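PDB 2Q24: putative tetR family transcriptional regulator from Streptomyces coelicolor A3, which probably binds DNA and regulates transcription as a TetR-family factor, through a predicted helix-turn-helix motif. Local coordinates for residues L105-A108 with D109-A113; P56-E59 with A60-A64. All coordinates share one frame; numbering follows the deposited sequence.

From the N terminus, the chain reaches contact 2 first, just beyond the predicted helix-turn-helix of residues 36-55, where helix 58-75 begins. Contact 1 follows at the break between helices 86-106 and 108-116. The two lie in series, neither nested nor crossed. Each joins residues within about a helical turn, so neither closes a long loop. Their centres are nevertheless about 12 Å apart, because helix 108-116 folds back onto the start of helix 58-75. I62 makes the closest contacts between the two: its CG2 lies 3.8 Å from M107 CE, and its CD1 lies 3.7 Å from A110 O. The C-terminal family region thus packs against the first turns after the DNA-binding motif.

Contact 1: L105-A108 with D109-A113; sequences LGMA and DALRA
M107, modelled as selenomethionine, and L111 meet one helical turn apart through both backbone and side chain. L111 N donates to M107 O at 2.8 Å with an N-H...O angle of 172°, and approaches nearly along the C=O axis. The side chains meet where L111 CD1 lies 3.9 Å from M107 CB; with L111 CG anti to its carbonyl carbon (chi1 -69°), CG and the CD1 branch come alongside M107 CB. Shortening this side chain to an alanine is likely to open a gap beside M107 CB and to take away contacts with I62 and Y66 of helix 58-75. The next bond of the new helix runs from R112 N to A108 O at 3.0 Å, with the donor tilted 25° from the carbonyl plane. R112 then folds back on itself through bends at chi2 and chi3, which lays its guanidinium with one face over A108 O. This approach over the face is not a hydrogen bond, because the N-H of NE is badly directed at the oxygen. The charge is instead paired with D109, whose OD1 is 2.6 Å from R112 NH2 in a salt bridge with weak hydrogen-bond geometry. At the break itself, A108 N still reaches back to L105 O at 3.3 Å. One water accepts from D109 N at 2.8 Å and donates to G106 O at 3.0 Å, satisfying a first-turn amide and a last-turn carbonyl together. The water thus spans a one-residue break, where M107 leaves helix 86-106 and occupies the N-cap position of helix 108-116, within the all-helical C-terminal region of a TetR-family protein.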
loop_
_atom_site.group_PDB
_atom_site.type_symbol
_atom_site.label_atom_id
_atom_site.label_comp_id
_atom_site.label_asym_id
_atom_site.label_seq_id
_atom_site.Cartn_x
_atom_site.Cartn_y
_atom_site.Cartn_z
ATOM N N LEU B 105 15.168 3.346 8.630
ATOM C CA LEU B 105 16.091 3.303 9.785
ATOM C C LEU B 105 16.490 4.705 10.176
ATOM O O LEU B 105 16.568 5.020 11.358
ATOM C CB LEU B 105 17.327 2.443 9.459
ATOM C CG LEU B 105 18.339 2.184 10.588
ATOM C CD1 LEU B 105 17.870 0.973 11.431
ATOM C CD2 LEU B 105 19.637 1.871 9.903
ATOM N N GLY B 106 16.759 5.559 9.188
ATOM C CA GLY B 106 17.117 6.951 9.449
ATOM C C GLY B 106 16.004 7.777 10.075
ATOM O O GLY B 106 16.273 8.695 10.856
HETATM N N MSE B 107 14.756 7.451 9.742
HETATM C CA MSE B 107 13.575 8.146 10.277
HETATM C C MSE B 107 13.103 7.595 11.616
HETATM O O MSE B 107 12.007 7.913 12.048
HETATM C CB MSE B 107 12.414 8.028 9.290
HETATM C CG MSE B 107 12.564 8.876 8.065
HETATM SE SE MSE B 107 11.028 8.551 6.873
HETATM C CE MSE B 107 9.661 9.637 7.867
ATOM N N ALA B 108 13.917 6.751 12.249
ATOM C CA ALA B 108 13.498 5.992 13.433
ATOM C C ALA B 108 12.899 6.903 14.529
ATOM O O ALA B 108 11.819 6.620 15.068
ATOM C CB ALA B 108 14.692 5.203 13.995
ATOM N N ASP B 109 13.591 7.992 14.840
ATOM C CA ASP B 109 13.101 8.923 15.890
ATOM C C ASP B 109 11.794 9.615 15.468
ATOM O O ASP B 109 10.902 9.839 16.307
ATOM C CB ASP B 109 14.133 10.002 16.219
ATOM C CG ASP B 109 15.341 9.471 16.982
ATOM O OD1 ASP B 109 15.344 8.288 17.421
ATOM O OD2 ASP B 109 16.300 10.256 17.143
ATOM N N ALA B 110 11.705 9.991 14.191
ATOM C CA ALA B 110 10.525 10.692 13.686
ATOM C C ALA B 110 9.319 9.760 13.711
ATOM O O ALA B 110 8.232 10.163 14.135
ATOM C CB ALA B 110 10.772 11.253 12.270
ATOM N N LEU B 111 9.517 8.509 13.264
ATOM C CA LEU B 111 8.459 7.500 13.282
ATOM C C LEU B 111 7.988 7.201 14.712
ATOM O O LEU B 111 6.799 7.071 14.964
ATOM C CB LEU B 111 8.909 6.228 12.556
ATOM C CG LEU B 111 9.078 6.398 11.029
ATOM C CD1 LEU B 111 9.905 5.221 10.412
ATOM C CD2 LEU B 111 7.721 6.570 10.259
ATOM N N ARG B 112 8.936 7.104 15.636
ATOM C CA ARG B 112 8.639 7.001 17.086
ATOM C C ARG B 112 7.699 8.106 17.586
ATOM O O ARG B 112 6.791 7.841 18.376
ATOM C CB ARG B 112 9.933 7.099 17.871
ATOM C CG ARG B 112 10.100 6.061 18.976
ATOM C CD ARG B 112 10.784 4.797 18.400
ATOM N NE ARG B 112 12.167 4.994 17.911
ATOM C CZ ARG B 112 13.068 5.852 18.414
ATOM N NH1 ARG B 112 12.771 6.641 19.446
ATOM N NH2 ARG B 112 14.281 5.924 17.873
ATOM N N ALA B 113 7.917 9.334 17.118
ATOM C CA ALA B 113 7.157 10.507 17.573
ATOM C C ALA B 113 5.721 10.492 17.034
ATOM O O ALA B 113 4.791 11.010 17.672
ATOM C CB ALA B 113 7.865 11.781 17.166
HETATM O O HOH W 1 16.076 8.830 13.820
#

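Contact 2: P56-E59 with A60-A64; sequences PTRE and ALIEA
The N-terminal turn of helix 58-75, directly after the predicted helix-turn-helix motif, opens at T57, which occupies the N-cap position and whose side chain packs on A60. The cap carbonyl does the polar work: T57 O receives L61 N at 3.1 Å with an N-H...O angle of 162°, and A60 N adds a weak bond. The hydroxyl makes no capping bond. As modelled, with chi1 at -104°, the methyl CG2 of T57 faces the helix end, 3.6 Å from A60 CB; its 3.0 Å approach to A60 N is so short that the placing of methyl and hydroxyl is doubtful. Regular helical bonding follows, with I62 N to R58 O and E63 N to E59 O both at 2.9 Å. R58 and I62 also meet through side chains: R58 CG, anti to its backbone N (chi1 -175°), lies 3.9 Å from I62 CD1, and the two chains cross obliquely. A water donates to E63 OE1 at 2.8 Å and only weakly to E59 O, bridging carboxylate and backbone on the polar flank. Beyond the segments, R58 NH2 binds A35 O, and E63 OE2 forms a salt bridge with R67 of the same chain. I62 is covered by F28 of helix 17-31 and V114 of helix 108-116, whereas L61 touches I20 of helix 17-31 and L37 and I40 of helix 37-43, so both residues pack on helix 17-31, L61 adding helix 37-43 and I62 adding helix 108-116.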
loop_
_atom_site.group_PDB
_atom_site.type_symbol
_atom_site.label_atom_id
_atom_site.label_comp_id
_atom_site.label_asym_id
_atom_site.label_seq_id
_atom_site.Cartn_x
_atom_site.Cartn_y
_atom_site.Cartn_z
ATOM N N PRO B 56 -0.744 19.849 8.893
ATOM C CA PRO B 56 -0.879 20.830 9.958
ATOM C C PRO B 56 -0.117 20.446 11.220
ATOM O O PRO B 56 -0.218 21.125 12.242
ATOM C CB PRO B 56 -2.391 20.816 10.262
ATOM C CG PRO B 56 -3.012 19.903 9.237
ATOM C CD PRO B 56 -1.925 18.979 8.829
ATOM N N THR B 57 0.637 19.362 11.138
ATOM C CA THR B 57 1.258 18.777 12.290
ATOM C C THR B 57 2.529 18.112 11.764
ATOM O O THR B 57 2.539 17.553 10.664
ATOM C CB THR B 57 0.240 17.763 12.905
ATOM O OG1 THR B 57 -0.366 18.316 14.101
ATOM C CG2 THR B 57 0.850 16.444 13.192
ATOM N N ARG B 58 3.599 18.158 12.541
ATOM C CA ARG B 58 4.829 17.490 12.145
ATOM C C ARG B 58 4.602 15.984 12.002
ATOM O O ARG B 58 5.088 15.354 11.044
ATOM C CB ARG B 58 5.917 17.759 13.189
ATOM C CG ARG B 58 7.267 17.208 12.815
ATOM C CD ARG B 58 8.222 17.303 13.995
ATOM N NE ARG B 58 8.867 18.621 14.036
ATOM C CZ ARG B 58 10.096 18.865 13.569
ATOM N NH1 ARG B 58 10.833 17.883 13.049
ATOM N NH2 ARG B 58 10.598 20.088 13.635
ATOM N N GLU B 59 3.876 15.396 12.957
ATOM C CA GLU B 59 3.625 13.952 12.867
ATOM C C GLU B 59 2.757 13.547 11.666
ATOM O O GLU B 59 2.914 12.447 11.125
ATOM C CB GLU B 59 3.142 13.310 14.184
ATOM C CG GLU B 59 2.568 14.160 15.263
ATOM C CD GLU B 59 3.472 15.285 15.744
ATOM O OE1 GLU B 59 4.486 15.043 16.436
ATOM O OE2 GLU B 59 3.134 16.431 15.428
ATOM N N ALA B 60 1.863 14.433 11.239
ATOM C CA ALA B 60 1.068 14.139 10.048
ATOM C C ALA B 60 1.985 14.136 8.804
ATOM O O ALA B 60 1.833 13.299 7.903
ATOM C CB ALA B 60 -0.020 15.114 9.908
ATOM N N LEU B 61 2.927 15.072 8.773
ATOM C CA LEU B 61 3.952 15.116 7.695
ATOM C C LEU B 61 4.807 13.865 7.676
ATOM O O LEU B 61 4.996 13.252 6.628
ATOM C CB LEU B 61 4.828 16.393 7.787
ATOM C CG LEU B 61 5.831 16.564 6.643
ATOM C CD1 LEU B 61 5.091 16.604 5.287
ATOM C CD2 LEU B 61 6.731 17.816 6.840
ATOM N N ILE B 62 5.328 13.468 8.833
ATOM C CA ILE B 62 6.152 12.249 8.928
ATOM C C ILE B 62 5.365 11.030 8.468
ATOM O O ILE B 62 5.845 10.261 7.640
ATOM C CB ILE B 62 6.590 12.024 10.399
ATOM C CG1 ILE B 62 7.576 13.132 10.806
ATOM C CG2 ILE B 62 7.248 10.638 10.582
ATOM C CD1 ILE B 62 7.665 13.331 12.327
ATOM N N GLU B 63 4.150 10.862 8.992
ATOM C CA GLU B 63 3.315 9.701 8.577
ATOM C C GLU B 63 3.054 9.667 7.079
ATOM O O GLU B 63 3.258 8.629 6.418
ATOM C CB GLU B 63 1.981 9.664 9.341
ATOM C CG GLU B 63 1.092 8.573 8.775
ATOM C CD GLU B 63 -0.167 8.335 9.531
ATOM O OE1 GLU B 63 -0.247 8.699 10.718
ATOM O OE2 GLU B 63 -1.099 7.798 8.890
ATOM N N ALA B 64 2.580 10.785 6.526
ATOM C CA ALA B 64 2.348 10.887 5.062
ATOM C C ALA B 64 3.602 10.600 4.213
ATOM O O ALA B 64 3.538 9.898 3.189
ATOM C CB ALA B 64 1.792 12.266 4.716
HETATM O O HOH W 2 0.175 11.063 12.249
#